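Local coordinates for cofilin (Streptomyces griseoflavus, PDB 5IVU), which probably binds actin and belongs to the ADF/cofilin family of cytoskeletal proteins, at residues Y28-L33 with V42-D47; V49-F54 with A66-E71. One frame throughout, in Å; residues are numbered along the deposited sequence.

In the fold
Both contacts rest on the same mixed sheet, since strands 28-33 and 64-72 are neighbours in it, and the centres of the contacts lie about 11 Å apart. Interaction 1 pairs the two strands of a beta hairpin; it is partly buried and built mainly on backbone hydrogen bonds, with polar and charged side chains on strand 39-46. Interaction 2 is the more buried: helix 51-57, which follows that hairpin in the chain, lies on strand 64-72 through aromatic rings, without a direct hydrogen bond between its segments. The two are joined through Y28, whose ring meets that of F54, and through I29, backbone-bonded to V67. One contact thus builds the sheet, the other covers it.

Interaction 1 of 2, residues Y28-L33 with V42-D47; sequences YIIFHL and VEKSSD
Y28 lays one face of its ring over the side chain of S46, whose CB lies 3.5 Å from the ring centroid in a CH-pi contact. CG of Y28 sits between its backbone N and carbonyl carbon (chi1 69°), which starts the ring on a path whose end comes nearer to S46. A small serine fits under so wide a ring. Strands 28-33 and 39-46 form a beta hairpin, in which S46 N bonds to Y28 O, and I30 N to K44 O at 2.8 Å. The antiparallel register then breaks at a classic beta bulge in the second strand: E43 and K44 both face I30, and their two N-H groups share I30 O, E43 N at 2.8 Å and K44 N on a lone pair. Beside the bulge, H32 offers a ring face to E43 CB, 3.8 Å from its centroid. The extended E43 chain carries its carboxylate on to a salt bridge with R64. The branched V42 touches I29 CG2 with CG1 and F31 CE2 with CG2, each at 4.0 Å. On this face I29, F31 and S45 touch helix 11-21, and F31 also L109 of helix 96-112; Y28 and I30 face helix 51-57, and strand 64-72 continues the sheet beyond strand 28-33.

Interaction 2 of 2, residues V49-F54 with A66-E71; sequences VDYDNF and AVYDLE
The Y68 ring takes Y51 CE1 over the centre of one face, in an edge-to-face pair with centroids 5.0 Å apart and planes at 66°. F54 turns one face to Y68 CD2, which lies 3.7 Å from F54 CG, but these two rings meet obliquely, their planes at 46°. At the edge of the F54 ring, near its plane, A66 CB comes within 3.7 Å of F54 CE1; the small alanine lets the phenylalanine come close to the strand. F54 CD2 also lies over one face of Y51, completing an aromatic cluster. CB of F54 points toward the strand, and CG, anti to the backbone N (chi1 172°), begins the ring's path to Y68. Helix 51-57 begins with an N-cap: D50 OD1 accepts from D52 N at 3.2 Å, the aspartate supplying an acceptor for a first-turn N-H. Y68 OH is 2.6 Å from a water, which donates weakly to D50 O. An alanine in place of Y68 would probably leave the Y51 edge without its ring face, open a gap beside F54 and leave that water without its tyrosine partner. Y51 OH hydrogen-bonds to V128 O, and its ring stacks on H130. The contact therefore owes its cohesion chiefly to ring packing and apolar burial; no direct hydrogen bond joins the two segments, and tyrosine suits a place where the ring is buried and the hydroxyl reaches a water.

Interaction 1 of 2, residues Y28-L33 with V42-D47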
loop_
_atom_site.group_PDB
_atom_site.type_symbol
_atom_site.label_atom_id
_atom_site.label_comp_id
_atom_site.label_asym_id
_atom_site.label_seq_id
_atom_site.Cartn_x
_atom_site.Cartn_y
_atom_site.Cartn_z
ATOM N N TYR A 28 -6.118 0.003 6.556
ATOM C CA TYR A 28 -5.267 -0.200 5.366
ATOM C C TYR A 28 -5.846 -1.120 4.305
ATOM O O TYR A 28 -6.779 -1.874 4.564
ATOM C CB TYR A 28 -3.875 -0.704 5.778
ATOM C CG TYR A 28 -3.801 -2.110 6.346
ATOM C CD1 TYR A 28 -3.696 -3.220 5.513
ATOM C CD2 TYR A 28 -3.780 -2.319 7.728
ATOM C CE1 TYR A 28 -3.603 -4.498 6.034
ATOM C CE2 TYR A 28 -3.675 -3.593 8.258
ATOM C CZ TYR A 28 -3.600 -4.673 7.411
ATOM O OH TYR A 28 -3.506 -5.917 7.945
ATOM N N ILE A 29 -5.263 -1.045 3.109
ATOM C CA ILE A 29 -5.647 -1.871 1.956
ATOM C C ILE A 29 -4.371 -2.428 1.300
ATOM O O ILE A 29 -3.397 -1.695 1.109
ATOM C CB ILE A 29 -6.415 -1.053 0.887
ATOM C CG1 ILE A 29 -7.639 -0.363 1.490
ATOM C CG2 ILE A 29 -6.839 -1.946 -0.278
ATOM C CD1 ILE A 29 -8.319 0.614 0.550
ATOM N N ILE A 30 -4.399 -3.715 0.943
ATOM C CA ILE A 30 -3.317 -4.361 0.195
ATOM C C ILE A 30 -3.784 -4.622 -1.238
ATOM O O ILE A 30 -4.770 -5.313 -1.443
ATOM C CB ILE A 30 -2.891 -5.700 0.840
ATOM C CG1 ILE A 30 -2.592 -5.541 2.345
ATOM C CG2 ILE A 30 -1.676 -6.278 0.113
ATOM C CD1 ILE A 30 -1.332 -4.755 2.674
ATOM N N PHE A 31 -3.082 -4.053 -2.216
ATOM C CA PHE A 31 -3.340 -4.302 -3.643
ATOM C C PHE A 31 -2.279 -5.232 -4.226
ATOM O O PHE A 31 -1.152 -5.290 -3.723
ATOM C CB PHE A 31 -3.331 -2.995 -4.436
ATOM C CG PHE A 31 -4.213 -1.931 -3.861
ATOM C CD1 PHE A 31 -3.725 -1.034 -2.918
ATOM C CD2 PHE A 31 -5.538 -1.820 -4.267
ATOM C CE1 PHE A 31 -4.544 -0.051 -2.385
ATOM C CE2 PHE A 31 -6.361 -0.836 -3.739
ATOM C CZ PHE A 31 -5.865 0.050 -2.798
ATOM N N HIS A 32 -2.645 -5.920 -5.308
ATOM C CA HIS A 32 -1.761 -6.888 -5.977
ATOM C C HIS A 32 -2.152 -7.104 -7.453
ATOM O O HIS A 32 -3.238 -6.699 -7.865
ATOM C CB HIS A 32 -1.718 -8.205 -5.170
ATOM C CG HIS A 32 -2.887 -9.123 -5.393
ATOM N ND1 HIS A 32 -4.189 -8.678 -5.518
ATOM C CD2 HIS A 32 -2.947 -10.474 -5.457
ATOM C CE1 HIS A 32 -4.992 -9.713 -5.682
ATOM N NE2 HIS A 32 -4.263 -10.815 -5.650
ATOM N N LEU A 33 -1.253 -7.698 -8.241
ATOM C CA LEU A 33 -1.589 -8.184 -9.608
ATOM C C LEU A 33 -2.239 -9.543 -9.496
ATOM O O LEU A 33 -1.819 -10.345 -8.660
ATOM C CB LEU A 33 -0.363 -8.381 -10.510
ATOM C CG LEU A 33 0.141 -7.395 -11.544
ATOM C CD1 LEU A 33 -0.314 -6.012 -11.203
ATOM C CD2 LEU A 33 1.656 -7.467 -11.683
ATOM N N VAL A 42 -7.749 -5.665 -5.307
ATOM C CA VAL A 42 -7.622 -5.614 -3.855
ATOM C C VAL A 42 -7.366 -7.024 -3.373
ATOM O O VAL A 42 -8.214 -7.878 -3.547
ATOM C CB VAL A 42 -8.911 -5.082 -3.176
ATOM C CG1 VAL A 42 -8.804 -5.142 -1.649
ATOM C CG2 VAL A 42 -9.209 -3.657 -3.639
ATOM N N GLU A 43 -6.191 -7.269 -2.793
ATOM C CA GLU A 43 -5.922 -8.544 -2.125
ATOM C C GLU A 43 -6.660 -8.586 -0.801
ATOM O O GLU A 43 -7.267 -9.601 -0.458
ATOM C CB GLU A 43 -4.425 -8.764 -1.883
ATOM C CG GLU A 43 -4.096 -10.200 -1.442
ATOM C CD GLU A 43 -2.659 -10.406 -1.004
ATOM O OE1 GLU A 43 -1.985 -9.434 -0.627
ATOM O OE2 GLU A 43 -2.193 -11.555 -1.026
ATOM N N LYS A 44 -6.576 -7.500 -0.039
ATOM C CA LYS A 44 -7.364 -7.385 1.180
ATOM C C LYS A 44 -7.474 -5.994 1.788
ATOM O O LYS A 44 -6.743 -5.073 1.445
ATOM C CB LYS A 44 -6.890 -8.356 2.261
ATOM C CG LYS A 44 -5.406 -8.442 2.570
ATOM C CD LYS A 44 -5.126 -9.346 3.814
ATOM C CE LYS A 44 -5.984 -9.074 5.075
ATOM N NZ LYS A 44 -5.589 -9.843 6.298
ATOM N N SER A 45 -8.441 -5.886 2.694
ATOM C CA SER A 45 -8.659 -4.721 3.536
ATOM C C SER A 45 -8.556 -5.148 4.995
ATOM O O SER A 45 -8.703 -6.324 5.329
ATOM C CB SER A 45 -10.051 -4.152 3.289
ATOM O OG SER A 45 -10.261 -3.927 1.912
ATOM N N SER A 46 -8.315 -4.179 5.861
ATOM C CA SER A 46 -8.252 -4.434 7.287
ATOM C C SER A 46 -8.777 -3.254 8.076
ATOM O O SER A 46 -8.593 -2.100 7.685
ATOM C CB SER A 46 -6.829 -4.703 7.711
ATOM O OG SER A 46 -6.785 -5.064 9.081
ATOM N N ASP A 47 -9.422 -3.575 9.189
ATOM C CA ASP A 47 -9.879 -2.591 10.164
ATOM C C ASP A 47 -8.890 -2.466 11.312
ATOM O O ASP A 47 -9.119 -1.679 12.231
ATOM C CB ASP A 47 -11.292 -2.942 10.691
ATOM C CG ASP A 47 -11.361 -4.299 11.404
ATOM O OD1 ASP A 47 -10.364 -5.048 11.442
ATOM O OD2 ASP A 47 -12.439 -4.632 11.921
#

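Interaction 2 of 2, residues V49-F54 with A66-E71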
loop_
_atom_site.group_PDB
_atom_site.type_symbol
_atom_site.label_atom_id
_atom_site.label_comp_id
_atom_site.label_asym_id
_atom_site.label_seq_id
_atom_site.Cartn_x
_atom_site.Cartn_y
_atom_site.Cartn_z
ATOM N N VAL A 49 -6.053 -1.570 13.839
ATOM C CA VAL A 49 -5.252 -0.415 14.228
ATOM C C VAL A 49 -3.766 -0.802 14.435
ATOM O O VAL A 49 -2.901 0.075 14.475
ATOM C CB VAL A 49 -5.848 0.231 15.511
ATOM C CG1 VAL A 49 -5.396 -0.509 16.776
ATOM C CG2 VAL A 49 -5.523 1.711 15.596
ATOM N N ASP A 50 -3.491 -2.103 14.576
ATOM C CA ASP A 50 -2.154 -2.604 14.902
ATOM C C ASP A 50 -1.253 -2.603 13.670
ATOM O O ASP A 50 -1.469 -3.368 12.726
ATOM C CB ASP A 50 -2.256 -4.026 15.467
ATOM C CG ASP A 50 -1.028 -4.440 16.269
ATOM O OD1 ASP A 50 0.060 -3.840 16.120
ATOM O OD2 ASP A 50 -1.161 -5.400 17.057
ATOM N N TYR A 51 -0.243 -1.744 13.688
ATOM C CA TYR A 51 0.703 -1.657 12.577
ATOM C C TYR A 51 1.424 -2.989 12.272
ATOM O O TYR A 51 1.793 -3.231 11.117
ATOM C CB TYR A 51 1.725 -0.536 12.807
ATOM C CG TYR A 51 2.498 -0.157 11.562
ATOM C CD1 TYR A 51 1.987 0.762 10.662
ATOM C CD2 TYR A 51 3.738 -0.732 11.284
ATOM C CE1 TYR A 51 2.692 1.116 9.519
ATOM C CE2 TYR A 51 4.445 -0.390 10.144
ATOM C CZ TYR A 51 3.923 0.540 9.264
ATOM O OH TYR A 51 4.610 0.882 8.129
ATOM N N ASP A 52 1.599 -3.849 13.275
ATOM C CA ASP A 52 2.215 -5.168 13.055
ATOM C C ASP A 52 1.373 -6.124 12.208
ATOM O O ASP A 52 1.939 -6.984 11.518
ATOM C CB ASP A 52 2.574 -5.834 14.383
ATOM C CG ASP A 52 3.705 -5.131 15.092
ATOM O OD1 ASP A 52 4.683 -4.724 14.428
ATOM O OD2 ASP A 52 3.627 -4.992 16.323
ATOM N N ASN A 53 0.052 -5.985 12.251
ATOM C CA ASN A 53 -0.834 -6.723 11.332
ATOM C C ASN A 53 -0.629 -6.317 9.873
ATOM O O ASN A 53 -0.734 -7.159 8.971
ATOM C CB ASN A 53 -2.313 -6.527 11.685
ATOM C CG ASN A 53 -2.755 -7.392 12.851
ATOM O OD1 ASN A 53 -2.195 -7.322 13.945
ATOM N ND2 ASN A 53 -3.749 -8.233 12.608
ATOM N N PHE A 54 -0.357 -5.027 9.651
ATOM C CA PHE A 54 -0.006 -4.519 8.321
ATOM C C PHE A 54 1.288 -5.160 7.830
ATOM O O PHE A 54 1.316 -5.719 6.726
ATOM C CB PHE A 54 0.124 -2.994 8.337
ATOM C CG PHE A 54 0.667 -2.411 7.065
ATOM C CD1 PHE A 54 0.071 -2.696 5.839
ATOM C CD2 PHE A 54 1.753 -1.545 7.094
ATOM C CE1 PHE A 54 0.563 -2.150 4.661
ATOM C CE2 PHE A 54 2.246 -0.987 5.920
ATOM C CZ PHE A 54 1.648 -1.296 4.699
ATOM N N ALA A 66 0.250 -0.950 -1.229
ATOM C CA ALA A 66 -0.688 -0.779 -0.132
ATOM C C ALA A 66 -0.979 0.674 0.089
ATOM O O ALA A 66 -0.199 1.534 -0.317
ATOM C CB ALA A 66 -0.143 -1.387 1.141
ATOM N N VAL A 67 -2.113 0.935 0.731
ATOM C CA VAL A 67 -2.408 2.244 1.295
ATOM C C VAL A 67 -2.629 2.057 2.794
ATOM O O VAL A 67 -3.292 1.108 3.208
ATOM C CB VAL A 67 -3.623 2.901 0.620
ATOM C CG1 VAL A 67 -4.049 4.152 1.371
ATOM C CG2 VAL A 67 -3.275 3.247 -0.819
ATOM N N TYR A 68 -2.042 2.954 3.590
ATOM C CA TYR A 68 -2.150 2.910 5.039
ATOM C C TYR A 68 -2.569 4.283 5.544
ATOM O O TYR A 68 -1.989 5.291 5.152
ATOM C CB TYR A 68 -0.809 2.500 5.686
ATOM C CG TYR A 68 -0.988 2.068 7.122
ATOM C CD1 TYR A 68 -0.980 3.003 8.159
ATOM C CD2 TYR A 68 -1.212 0.730 7.442
ATOM C CE1 TYR A 68 -1.173 2.616 9.479
ATOM C CE2 TYR A 68 -1.402 0.333 8.755
ATOM C CZ TYR A 68 -1.390 1.277 9.773
ATOM O OH TYR A 68 -1.577 0.906 11.084
ATOM N N ASP A 69 -3.576 4.311 6.410
ATOM C CA ASP A 69 -4.052 5.553 7.000
ATOM C C ASP A 69 -3.220 5.807 8.247
ATOM O O ASP A 69 -3.582 5.410 9.347
ATOM C CB ASP A 69 -5.553 5.483 7.308
ATOM C CG ASP A 69 -6.126 6.819 7.763
ATOM O OD1 ASP A 69 -5.552 7.892 7.431
ATOM O OD2 ASP A 69 -7.151 6.800 8.480
ATOM N N LEU A 70 -2.089 6.473 8.049
ATOM C CA LEU A 70 -1.081 6.632 9.081
ATOM C C LEU A 70 -1.443 7.759 10.027
ATOM O O LEU A 70 -1.605 8.892 9.600
ATOM C CB LEU A 70 0.273 6.924 8.432
ATOM C CG LEU A 70 1.514 6.841 9.316
ATOM C CD1 LEU A 70 1.852 5.401 9.650
ATOM C CD2 LEU A 70 2.673 7.516 8.610
ATOM N N GLU A 71 -1.551 7.432 11.309
ATOM C CA GLU A 71 -1.789 8.400 12.375
ATOM C C GLU A 71 -0.474 8.744 13.089
ATOM O O GLU A 71 0.337 7.865 13.360
ATOM C CB GLU A 71 -2.780 7.809 13.380
ATOM C CG GLU A 71 -3.239 8.780 14.467
ATOM C CD GLU A 71 -4.101 8.116 15.520
ATOM O OE1 GLU A 71 -3.630 7.151 16.163
ATOM O OE2 GLU A 71 -5.249 8.566 15.717
HETATM O O HOH W 1 -2.756 -1.418 11.115
#